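Local coordinates for LP1413 - SCCmec type IV-encoded DNA binding protein (Staphylococcus aureus, PDB 6BTC) that binds single-stranded DNA and is encoded by a mobile staphylococcal cassette chromosome element, at residues K66-G69 / L75-Q78; K18-P23 / A54-Y59. All blocks are in the same frame, centred on the assembly; numbering follows the deposited sequence.

Helix 43-59 connects the two contacts. Contact 2 contains it, its Trp56 reaching helix 6-21, whereas contact 1 lies in the hairpin of strands 65-71 and 74-79, which follows that helix in the chain. The centres of the contacts are about 10 Å apart, and they meet directly: Tyr77 CE1 of contact 1 packs 3.5 Å from Ile57 CG2 of contact 2, and Tyr77 OH lies 3.7 Å from Ala54 CA. Contact 2 is about 5 Å from the centre of the chain and contact 1 about 11 Å. The order of elements is consistent with a winged-helix domain, contact 2 joining two of its helices and contact 1 forming the hairpin that would be the wing.

Contact 1 (K66-G69 / L75-Q78); sequences KIVG and LLYQ
Leu75 meets Ile67 through one branch each, Leu75 CD2 to Ile67 CG2 at 4.3 Å, a loose apolar touch. Leu76 uses both its O and its N toward 66-69. Its O accepts from Val68 N, with a nearly straight N-H...O angle of 175°, while Leu76 N donates to Gly69 O at 2.9 Å. The second bond is less regular at the acceptor, because the donor sits 44° out of the carbonyl plane. Two residues, Val68 and Gly69, thus bond to the single Leu76, and the register shifts by one: a beta bulge. The Leu76 side chain then slants across Val68, and Leu76 CG lies 3.8 Å from Val68 CG2. Tyr77 pairs with Ile67 in a non-hydrogen-bonded pair, its own backbone bonding to Phe28 of strand 27-28. The two side chains run side by side, Ile67 CG1 passing 3.8 Å from Tyr77 CE1 at an oblique position, and the Tyr77 side chain continues onto Ala54 and Ile57 of helix 43-59. Gln78 and Lys66 form a hydrogen-bonded pair, with Gln78 N 2.9 Å from Lys66 O and Lys66 N 3.0 Å from Gln78 O. With CG anti to the backbone N (chi1 178°) and the chain extended, Gln78 lies alongside Lys66, Gln78 OE1 3.4 Å from Lys66 CE; NE2 bonds instead to Gly25 O. An antiparallel hairpin directly after helix 43-59 is consistent with the wing of a winged-helix fold.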
loop_
_atom_site.group_PDB
_atom_site.type_symbol
_atom_site.label_atom_id
_atom_site.label_comp_id
_atom_site.label_asym_id
_atom_site.label_seq_id
_atom_site.Cartn_x
_atom_site.Cartn_y
_atom_site.Cartn_z
ATOM N N LYS A 66 -9.987 -2.194 -3.800
ATOM C CA LYS A 66 -10.174 -3.528 -4.331
ATOM C C LYS A 66 -9.109 -3.789 -5.384
ATOM O O LYS A 66 -8.462 -2.868 -5.890
ATOM C CB LYS A 66 -11.577 -3.706 -4.918
ATOM C CG LYS A 66 -11.825 -2.951 -6.197
ATOM C CD LYS A 66 -13.301 -3.002 -6.582
ATOM C CE LYS A 66 -13.589 -2.219 -7.865
ATOM N NZ LYS A 66 -15.059 -2.180 -8.176
ATOM N N ILE A 67 -8.941 -5.064 -5.706
ATOM C CA ILE A 67 -8.005 -5.502 -6.731
ATOM C C ILE A 67 -8.745 -5.545 -8.056
ATOM O O ILE A 67 -9.856 -6.085 -8.135
ATOM C CB ILE A 67 -7.424 -6.884 -6.378
ATOM C CG1 ILE A 67 -6.696 -6.827 -5.037
ATOM C CG2 ILE A 67 -6.491 -7.373 -7.474
ATOM C CD1 ILE A 67 -6.231 -8.184 -4.536
ATOM N N VAL A 68 -8.134 -4.992 -9.105
ATOM C CA VAL A 68 -8.794 -4.872 -10.402
ATOM C C VAL A 68 -8.048 -5.578 -11.519
ATOM O O VAL A 68 -8.610 -5.731 -12.613
ATOM C CB VAL A 68 -9.032 -3.392 -10.787
ATOM C CG1 VAL A 68 -10.041 -2.772 -9.856
ATOM C CG2 VAL A 68 -7.746 -2.600 -10.760
ATOM N N GLY A 69 -6.827 -6.026 -11.286
ATOM C CA GLY A 69 -6.018 -6.625 -12.336
ATOM C C GLY A 69 -4.551 -6.611 -11.938
ATOM O O GLY A 69 -4.217 -6.644 -10.757
ATOM N N LEU A 75 0.209 -6.494 -8.580
ATOM C CA LEU A 75 -1.223 -6.329 -8.399
ATOM C C LEU A 75 -1.610 -4.872 -8.625
ATOM O O LEU A 75 -0.926 -3.950 -8.164
ATOM C CB LEU A 75 -1.641 -6.771 -6.999
ATOM C CG LEU A 75 -1.599 -8.278 -6.707
ATOM C CD1 LEU A 75 -1.973 -8.515 -5.261
ATOM C CD2 LEU A 75 -2.527 -9.056 -7.618
ATOM N N LEU A 76 -2.707 -4.669 -9.352
ATOM C CA LEU A 76 -3.276 -3.344 -9.572
ATOM C C LEU A 76 -4.462 -3.142 -8.632
ATOM O O LEU A 76 -5.437 -3.901 -8.681
ATOM C CB LEU A 76 -3.712 -3.173 -11.024
ATOM C CG LEU A 76 -4.135 -1.752 -11.423
ATOM C CD1 LEU A 76 -2.994 -0.740 -11.232
ATOM C CD2 LEU A 76 -4.597 -1.735 -12.861
ATOM N N TYR A 77 -4.372 -2.131 -7.782
ATOM C CA TYR A 77 -5.447 -1.771 -6.875
ATOM C C TYR A 77 -6.227 -0.571 -7.407
ATOM O O TYR A 77 -5.778 0.154 -8.299
ATOM C CB TYR A 77 -4.901 -1.448 -5.484
ATOM C CG TYR A 77 -4.062 -2.555 -4.882
ATOM C CD1 TYR A 77 -4.656 -3.657 -4.280
ATOM C CD2 TYR A 77 -2.674 -2.488 -4.903
ATOM C CE1 TYR A 77 -3.893 -4.662 -3.726
ATOM C CE2 TYR A 77 -1.903 -3.492 -4.352
ATOM C CZ TYR A 77 -2.515 -4.573 -3.766
ATOM O OH TYR A 77 -1.749 -5.574 -3.219
ATOM N N GLN A 78 -7.417 -0.378 -6.843
ATOM C CA GLN A 78 -8.238 0.783 -7.138
ATOM C C GLN A 78 -8.848 1.289 -5.848
ATOM O O GLN A 78 -9.398 0.502 -5.071
ATOM C CB GLN A 78 -9.347 0.451 -8.142
ATOM C CG GLN A 78 -10.255 1.636 -8.437
ATOM C CD GLN A 78 -11.260 1.335 -9.525
ATOM O OE1 GLN A 78 -11.907 0.287 -9.528
ATOM N NE2 GLN A 78 -11.385 2.248 -10.467
#

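Contact 2 (K18-P23 / A54-Y59); sequences KSFQQP and AYWIKY
The six-membered ring of Trp56 presents its edge to Phe20: CE2 of Phe20 lies near the indole plane, 3.6 Å from Trp56 CH2 and 3.7 Å from Trp56 CZ2. Seen from the Phe20 ring the approach is oblique, and the ring planes meet at 64° with the centroids of the Phe20 ring and the Trp56 six-membered ring 5.8 Å apart. The pair joins the C-terminal end of helix 6-21 to helix 43-59, the first and last helices of what appears, from the order of elements, to be a winged-helix domain, in a contact that buries just 110 Å². The nearest CA atoms across it, those of Ser19 and Ile57, are still 9.7 Å apart, so the gap is bridged by long side chains. Trp56 contributes the largest share: its CG is anti to the backbone N (chi1 169°), and the benzo end of the indole is carried across to helix 6-21. The Trp56 side chain also touches Tyr12 and Ile16 of that helix. Phe20 has a second aromatic partner in Phe65, edge-to-face, which ties the helix pair to strand 65-71. Ser19 OG stands obliquely to the Trp56 ring as a packing neighbour; its hydrogen bond goes to Ile16 O, one turn back in its own helix, and Ser19 OG lies 4.1 Å from Trp56 CH2.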
loop_
_atom_site.group_PDB
_atom_site.type_symbol
_atom_site.label_atom_id
_atom_site.label_comp_id
_atom_site.label_asym_id
_atom_site.label_seq_id
_atom_site.Cartn_x
_atom_site.Cartn_y
_atom_site.Cartn_z
ATOM N N LYS A 18 -0.613 7.084 2.140
ATOM C CA LYS A 18 -0.627 7.432 0.726
ATOM C C LYS A 18 -1.712 6.664 -0.034
ATOM O O LYS A 18 -2.300 7.199 -0.978
ATOM C CB LYS A 18 0.754 7.171 0.121
ATOM C CG LYS A 18 1.011 7.836 -1.222
ATOM C CD LYS A 18 1.152 9.362 -1.115
ATOM C CE LYS A 18 1.343 9.996 -2.509
ATOM N NZ LYS A 18 1.397 11.496 -2.494
ATOM N N SER A 19 -1.998 5.418 0.350
ATOM C CA SER A 19 -3.068 4.686 -0.325
ATOM C C SER A 19 -4.427 5.327 -0.051
ATOM O O SER A 19 -5.239 5.484 -0.965
ATOM C CB SER A 19 -3.067 3.223 0.110
ATOM O OG SER A 19 -3.512 3.132 1.457
ATOM N N PHE A 20 -4.680 5.738 1.190
ATOM C CA PHE A 20 -5.961 6.366 1.501
ATOM C C PHE A 20 -6.124 7.706 0.796
ATOM O O PHE A 20 -7.255 8.111 0.506
ATOM C CB PHE A 20 -6.112 6.574 3.007
ATOM C CG PHE A 20 -6.600 5.359 3.758
ATOM C CD1 PHE A 20 -7.954 5.066 3.835
ATOM C CD2 PHE A 20 -5.705 4.530 4.416
ATOM C CE1 PHE A 20 -8.406 3.958 4.547
ATOM C CE2 PHE A 20 -6.151 3.422 5.127
ATOM C CZ PHE A 20 -7.502 3.140 5.195
ATOM N N GLN A 21 -5.024 8.407 0.522
ATOM C CA GLN A 21 -5.076 9.698 -0.153
ATOM C C GLN A 21 -5.350 9.576 -1.640
ATOM O O GLN A 21 -5.664 10.579 -2.281
ATOM C CB GLN A 21 -3.762 10.458 0.040
ATOM C CG GLN A 21 -3.567 10.974 1.429
ATOM C CD GLN A 21 -2.266 11.746 1.591
ATOM O OE1 GLN A 21 -1.700 12.261 0.621
ATOM N NE2 GLN A 21 -1.783 11.824 2.824
ATOM N N GLN A 22 -5.217 8.395 -2.204
ATOM C CA GLN A 22 -5.581 8.203 -3.595
ATOM C C GLN A 22 -7.003 8.706 -3.831
ATOM O O GLN A 22 -7.890 8.468 -2.999
ATOM C CB GLN A 22 -5.479 6.725 -3.969
ATOM C CG GLN A 22 -4.056 6.229 -4.008
ATOM C CD GLN A 22 -3.245 6.905 -5.100
ATOM O OE1 GLN A 22 -3.597 6.847 -6.291
ATOM N NE2 GLN A 22 -2.164 7.565 -4.701
ATOM N N PRO A 23 -7.255 9.416 -4.933
ATOM C CA PRO A 23 -8.632 9.813 -5.244
ATOM C C PRO A 23 -9.473 8.632 -5.703
ATOM O O PRO A 23 -8.974 7.663 -6.284
ATOM C CB PRO A 23 -8.462 10.847 -6.368
ATOM C CG PRO A 23 -7.114 10.581 -6.947
ATOM C CD PRO A 23 -6.272 10.059 -5.826
ATOM N N ALA A 54 0.324 -5.802 0.948
ATOM C CA ALA A 54 -0.525 -6.630 0.111
ATOM C C ALA A 54 -1.511 -7.453 0.933
ATOM O O ALA A 54 -2.601 -7.770 0.444
ATOM C CB ALA A 54 0.345 -7.545 -0.744
ATOM N N TYR A 55 -1.159 -7.800 2.175
ATOM C CA TYR A 55 -2.033 -8.619 3.003
ATOM C C TYR A 55 -2.924 -7.773 3.898
ATOM O O TYR A 55 -4.065 -8.163 4.183
ATOM C CB TYR A 55 -1.189 -9.621 3.818
ATOM C CG TYR A 55 -0.789 -10.826 2.971
ATOM C CD1 TYR A 55 0.244 -10.743 2.051
ATOM C CD2 TYR A 55 -1.487 -12.024 3.053
ATOM C CE1 TYR A 55 0.582 -11.817 1.250
ATOM C CE2 TYR A 55 -1.154 -13.111 2.253
ATOM C CZ TYR A 55 -0.121 -13.000 1.352
ATOM O OH TYR A 55 0.224 -14.074 0.552
ATOM N N TRP A 56 -2.444 -6.604 4.314
ATOM C CA TRP A 56 -3.309 -5.640 4.982
ATOM C C TRP A 56 -4.509 -5.301 4.114
ATOM O O TRP A 56 -5.654 -5.280 4.580
ATOM C CB TRP A 56 -2.516 -4.377 5.285
ATOM C CG TRP A 56 -3.341 -3.243 5.739
ATOM C CD1 TRP A 56 -3.881 -3.067 6.975
ATOM C CD2 TRP A 56 -3.725 -2.101 4.965
ATOM N NE1 TRP A 56 -4.579 -1.886 7.024
ATOM C CE2 TRP A 56 -4.494 -1.273 5.800
ATOM C CE3 TRP A 56 -3.486 -1.697 3.648
ATOM C CZ2 TRP A 56 -5.024 -0.061 5.363
ATOM C CZ3 TRP A 56 -4.010 -0.498 3.222
ATOM C CH2 TRP A 56 -4.773 0.302 4.070
ATOM N N ILE A 57 -4.255 -5.042 2.837
ATOM C CA ILE A 57 -5.282 -4.517 1.954
ATOM C C ILE A 57 -6.240 -5.625 1.553
ATOM O O ILE A 57 -7.431 -5.383 1.347
ATOM C CB ILE A 57 -4.594 -3.850 0.742
ATOM C CG1 ILE A 57 -5.511 -2.834 0.058
ATOM C CG2 ILE A 57 -4.101 -4.888 -0.239
ATOM C CD1 ILE A 57 -4.768 -1.931 -0.941
ATOM N N LYS A 58 -5.752 -6.856 1.480
ATOM C CA LYS A 58 -6.553 -7.963 0.990
ATOM C C LYS A 58 -7.382 -8.647 2.071
ATOM O O LYS A 58 -8.325 -9.367 1.727
ATOM C CB LYS A 58 -5.646 -9.000 0.330
ATOM C CG LYS A 58 -6.395 -10.186 -0.246
ATOM C CD LYS A 58 -5.454 -11.104 -1.000
ATOM C CE LYS A 58 -6.202 -12.300 -1.571
ATOM N NZ LYS A 58 -5.309 -13.194 -2.363
ATOM N N TYR A 59 -7.071 -8.444 3.357
ATOM C CA TYR A 59 -7.709 -9.195 4.432
ATOM C C TYR A 59 -8.216 -8.317 5.555
ATOM O O TYR A 59 -8.801 -8.839 6.508
ATOM C CB TYR A 59 -6.740 -10.243 5.009
ATOM C CG TYR A 59 -6.432 -11.361 4.042
ATOM C CD1 TYR A 59 -7.413 -12.267 3.675
ATOM C CD2 TYR A 59 -5.171 -11.507 3.494
ATOM C CE1 TYR A 59 -7.151 -13.300 2.782
ATOM C CE2 TYR A 59 -4.895 -12.534 2.592
ATOM C CZ TYR A 59 -5.898 -13.430 2.249
ATOM O OH TYR A 59 -5.650 -14.448 1.363
#